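Side-chain contact in envelope glycoprotein (Thogoto virus, PDB 5XEA), which probably attaches the virus to a host-cell receptor and later drives fusion of the viral and host membranes: residues 224-229 / 243-248. Numbering follows the deposited sequence.
With NAG (2-acetamido-2-deoxy-beta-D-glucopyranose), chain F.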
ATOM      1  N   CYS B 224      11.614  11.933  12.632  1.00 42.72           N
ATOM      2  CA  CYS B 224      12.406  11.164  13.576  1.00 45.37           C
ATOM      3  C   CYS B 224      12.409   9.694  13.214  1.00 47.19           C
ATOM      4  O   CYS B 224      11.507   9.185  12.534  1.00 43.05           O
ATOM      5  CB  CYS B 224      11.888  11.329  15.004  1.00 50.57           C
ATOM      6  SG  CYS B 224      11.621  13.039  15.449  1.00 58.41           S
ATOM      7  N   GLN B 225      13.436   9.015  13.704  1.00 41.25           N
ATOM      8  CA  GLN B 225      13.534   7.569  13.647  1.00 47.11           C
ATOM      9  C   GLN B 225      13.671   7.054  15.070  1.00 51.08           C
ATOM     10  O   GLN B 225      14.360   7.659  15.890  1.00 46.05           O
ATOM     11  CB  GLN B 225      14.731   7.112  12.802  1.00 45.43           C
ATOM     12  CG  GLN B 225      15.133   5.666  13.041  1.00 51.78           C
ATOM     13  CD  GLN B 225      16.268   5.190  12.135  1.00 57.18           C
ATOM     14  OE1 GLN B 225      16.982   5.990  11.524  1.00 55.10           O
ATOM     15  NE2 GLN B 225      16.441   3.875  12.055  1.00 51.27           N
ATOM     16  N   ASP B 226      12.992   5.955  15.373  1.00 48.66           N
ATOM     17  CA  ASP B 226      13.203   5.248  16.633  1.00 50.99           C
ATOM     18  C   ASP B 226      13.136   3.757  16.305  1.00 53.31           C
ATOM     19  O   ASP B 226      12.040   3.175  16.237  1.00 43.00           O
ATOM     20  CB  ASP B 226      12.173   5.659  17.680  1.00 56.03           C
ATOM     21  CG  ASP B 226      12.388   4.963  19.002  1.00 64.94           C
ATOM     22  OD1 ASP B 226      13.514   4.484  19.226  1.00 74.75           O
ATOM     23  OD2 ASP B 226      11.444   4.900  19.817  1.00 65.33           O
ATOM     24  N   GLY B 227      14.306   3.159  16.068  1.00 48.96           N
ATOM     25  CA  GLY B 227      14.363   1.771  15.638  1.00 58.67           C
ATOM     26  C   GLY B 227      13.880   1.663  14.192  1.00 56.91           C
ATOM     27  O   GLY B 227      14.428   2.289  13.265  1.00 47.78           O
ATOM     28  N   THR B 228      12.848   0.837  13.968  1.00 45.59           N
ATOM     29  CA  THR B 228      12.232   0.698  12.652  1.00 54.08           C
ATOM     30  C   THR B 228      10.971   1.534  12.513  1.00 52.39           C
ATOM     31  O   THR B 228      10.207   1.335  11.560  1.00 47.45           O
ATOM     32  CB  THR B 228      11.895  -0.768  12.347  1.00 64.01           C
ATOM     33  OG1 THR B 228      11.191  -1.346  13.452  1.00 61.49           O
ATOM     34  CG2 THR B 228      13.163  -1.557  12.049  1.00 63.36           C
ATOM     35  N   ASN B 229      10.728   2.453  13.436  1.00 46.80           N
ATOM     36  CA  ASN B 229       9.565   3.324  13.385  1.00 48.34           C
ATOM     37  C   ASN B 229      10.020   4.712  12.974  1.00 49.33           C
ATOM     38  O   ASN B 229      10.996   5.232  13.524  1.00 43.45           O
ATOM     39  CB  ASN B 229       8.851   3.365  14.736  1.00 52.81           C
ATOM     40  CG  ASN B 229       8.194   2.037  15.078  1.00 58.83           C
ATOM     41  OD1 ASN B 229       7.278   1.583  14.382  1.00 61.39           O
ATOM     42  ND2 ASN B 229       8.666   1.403  16.140  1.00 55.29           N
ATOM     43  N   ALA B 243       3.739   3.073  20.145  1.00 59.30           N
ATOM     44  CA  ALA B 243       4.572   3.882  21.030  1.00 48.18           C
ATOM     45  C   ALA B 243       3.977   5.271  21.199  1.00 54.71           C
ATOM     46  O   ALA B 243       3.472   5.863  20.235  1.00 58.34           O
ATOM     47  CB  ALA B 243       6.002   4.009  20.493  1.00 47.07           C
ATOM     48  N   CYS B 244       4.021   5.786  22.425  1.00 46.80           N
ATOM     49  CA  CYS B 244       3.725   7.186  22.679  1.00 45.59           C
ATOM     50  C   CYS B 244       4.972   7.881  23.206  1.00 53.03           C
ATOM     51  O   CYS B 244       5.799   7.276  23.893  1.00 49.60           O
ATOM     52  CB  CYS B 244       2.584   7.367  23.668  1.00 42.11           C
ATOM     53  SG  CYS B 244       0.962   6.950  22.959  1.00 56.45           S
ATOM     54  N   TYR B 245       5.092   9.160  22.876  1.00 50.56           N
ATOM     55  CA  TYR B 245       6.247   9.963  23.239  1.00 48.32           C
ATOM     56  C   TYR B 245       5.784  11.235  23.927  1.00 52.78           C
ATOM     57  O   TYR B 245       4.716  11.778  23.625  1.00 47.36           O
ATOM     58  CB  TYR B 245       7.105  10.323  22.015  1.00 47.46           C
ATOM     59  CG  TYR B 245       7.659   9.125  21.290  1.00 51.52           C
ATOM     60  CD1 TYR B 245       8.916   8.627  21.589  1.00 52.33           C
ATOM     61  CD2 TYR B 245       6.914   8.482  20.306  1.00 50.41           C
ATOM     62  CE1 TYR B 245       9.420   7.523  20.926  1.00 50.70           C
ATOM     63  CE2 TYR B 245       7.417   7.380  19.637  1.00 51.33           C
ATOM     64  CZ  TYR B 245       8.665   6.910  19.952  1.00 49.11           C
ATOM     65  OH  TYR B 245       9.161   5.817  19.295  1.00 59.23           O
ATOM     66  N   ASN B 246       6.598  11.690  24.879  1.00 48.80           N
ATOM     67  CA  ASN B 246       6.444  13.006  25.491  1.00 49.14           C
ATOM     68  C   ASN B 246       7.812  13.677  25.387  1.00 53.06           C
ATOM     69  O   ASN B 246       8.734  13.344  26.141  1.00 53.35           O
ATOM     70  CB  ASN B 246       5.962  12.911  26.933  1.00 51.39           C
ATOM     71  CG  ASN B 246       5.677  14.266  27.537  1.00 74.23           C
ATOM     72  OD1 ASN B 246       5.214  15.177  26.855  1.00 86.12           O
ATOM     73  ND2 ASN B 246       5.956  14.407  28.824  1.00 93.91           N
ATOM     74  N   PHE B 247       7.946  14.580  24.417  1.00 49.34           N
ATOM     75  CA  PHE B 247       9.182  15.306  24.172  1.00 54.85           C
ATOM     76  C   PHE B 247       9.224  16.537  25.066  1.00 62.63           C
ATOM     77  O   PHE B 247       8.223  17.256  25.186  1.00 64.62           O
ATOM     78  CB  PHE B 247       9.282  15.741  22.707  1.00 62.46           C
ATOM     79  CG  PHE B 247       9.525  14.617  21.745  1.00 66.69           C
ATOM     80  CD1 PHE B 247      10.808  14.315  21.320  1.00 62.68           C
ATOM     81  CD2 PHE B 247       8.469  13.871  21.248  1.00 59.50           C
ATOM     82  CE1 PHE B 247      11.036  13.287  20.429  1.00 61.81           C
ATOM     83  CE2 PHE B 247       8.692  12.844  20.356  1.00 65.94           C
ATOM     84  CZ  PHE B 247       9.982  12.548  19.949  1.00 64.61           C
ATOM     85  N   SER B 248      10.378  16.780  25.682  1.00 63.54           N
ATOM     86  CA  SER B 248      10.584  18.041  26.387  1.00 71.24           C
ATOM     87  C   SER B 248      10.370  19.194  25.421  1.00 71.76           C
ATOM     88  O   SER B 248      10.988  19.240  24.351  1.00 68.10           O
ATOM     89  CB  SER B 248      11.989  18.096  26.985  1.00 78.61           C
ATOM     90  OG  SER B 248      12.119  19.204  27.856  1.00 96.65           O
TER
HETATM   91  C1  NAG F   1       5.739  15.652  29.510  1.00 80.59           C
HETATM   92  C2  NAG F   1       4.745  15.495  30.661  1.00 95.27           C
HETATM   93  C3  NAG F   1       4.628  16.798  31.443  1.00104.30           C
HETATM   94  C4  NAG F   1       6.004  17.283  31.889  1.00106.48           C
HETATM   95  C5  NAG F   1       6.943  17.364  30.688  1.00100.20           C
HETATM   96  C6  NAG F   1       8.364  17.698  31.075  1.00 99.00           C
HETATM   97  C7  NAG F   1       2.755  14.062  30.711  1.00 92.25           C
HETATM   98  C8  NAG F   1       1.414  13.786  30.104  1.00 91.02           C
HETATM   99  N2  NAG F   1       3.438  15.081  30.180  1.00 94.26           N
HETATM  100  O3  NAG F   1       3.772  16.561  32.555  1.00104.31           O
HETATM  101  O4  NAG F   1       5.927  18.580  32.469  1.00112.80           O
HETATM  102  O5  NAG F   1       6.990  16.099  30.017  1.00 93.80           O
HETATM  103  O6  NAG F   1       9.007  16.584  31.679  1.00 97.93           O
HETATM  104  O7  NAG F   1       3.203  13.390  31.633  1.00 90.88           O
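Asp226 and Tyr245 meet across two strands of one antiparallel sheet that are not neighbours: strands 197-209 and 24-35 run between them, so the contact is made by side chains alone. Asp226 ends strand 221-226 and opens a type II' turn, closed by Asn229 N to Asp226 O (3.2 Å); Asp226 N to Asn229 O (2.8 Å) completes the reciprocal pair of a two-residue beta hairpin. Gly227 takes the positive phi of the turn's second position, and Gln225 NE2 reaches Gly227 O at 2.8 Å, nearly straight. The hairpin continues into strand 229-233, while 243-247 lies toward the other edge of the sheet, in a glycoprotein of the baculovirus gp64 family; that side chains with two strands between them touch is consistent with a sheet that curves toward this side. With CG anti to the carbonyl carbon (chi1 -60°), Tyr245 extends its ring toward the turn, and Tyr245 OH donates to Asp226 OD2 at 2.5 Å, a short bond. The hydroxyl meets the anti lone pair of Asp226 OD2; this oxygen lies in the ring plane at its edge, with the carboxylate turned 69° from the ring. Arg32 of the intervening strand 24-35 forms a salt bridge to the same oxygen, so phenol and guanidinium together hold the carboxylate and probably favour its ionised form. Phe231 meets the Tyr245 ring with planes about 40° apart, and Ile204 touches both Tyr245 and Phe247. The adjacent Asn246 points the opposite way and carries an N-linked glycan, Asn246 ND2 joined to NAG C1 at 1.4 Å.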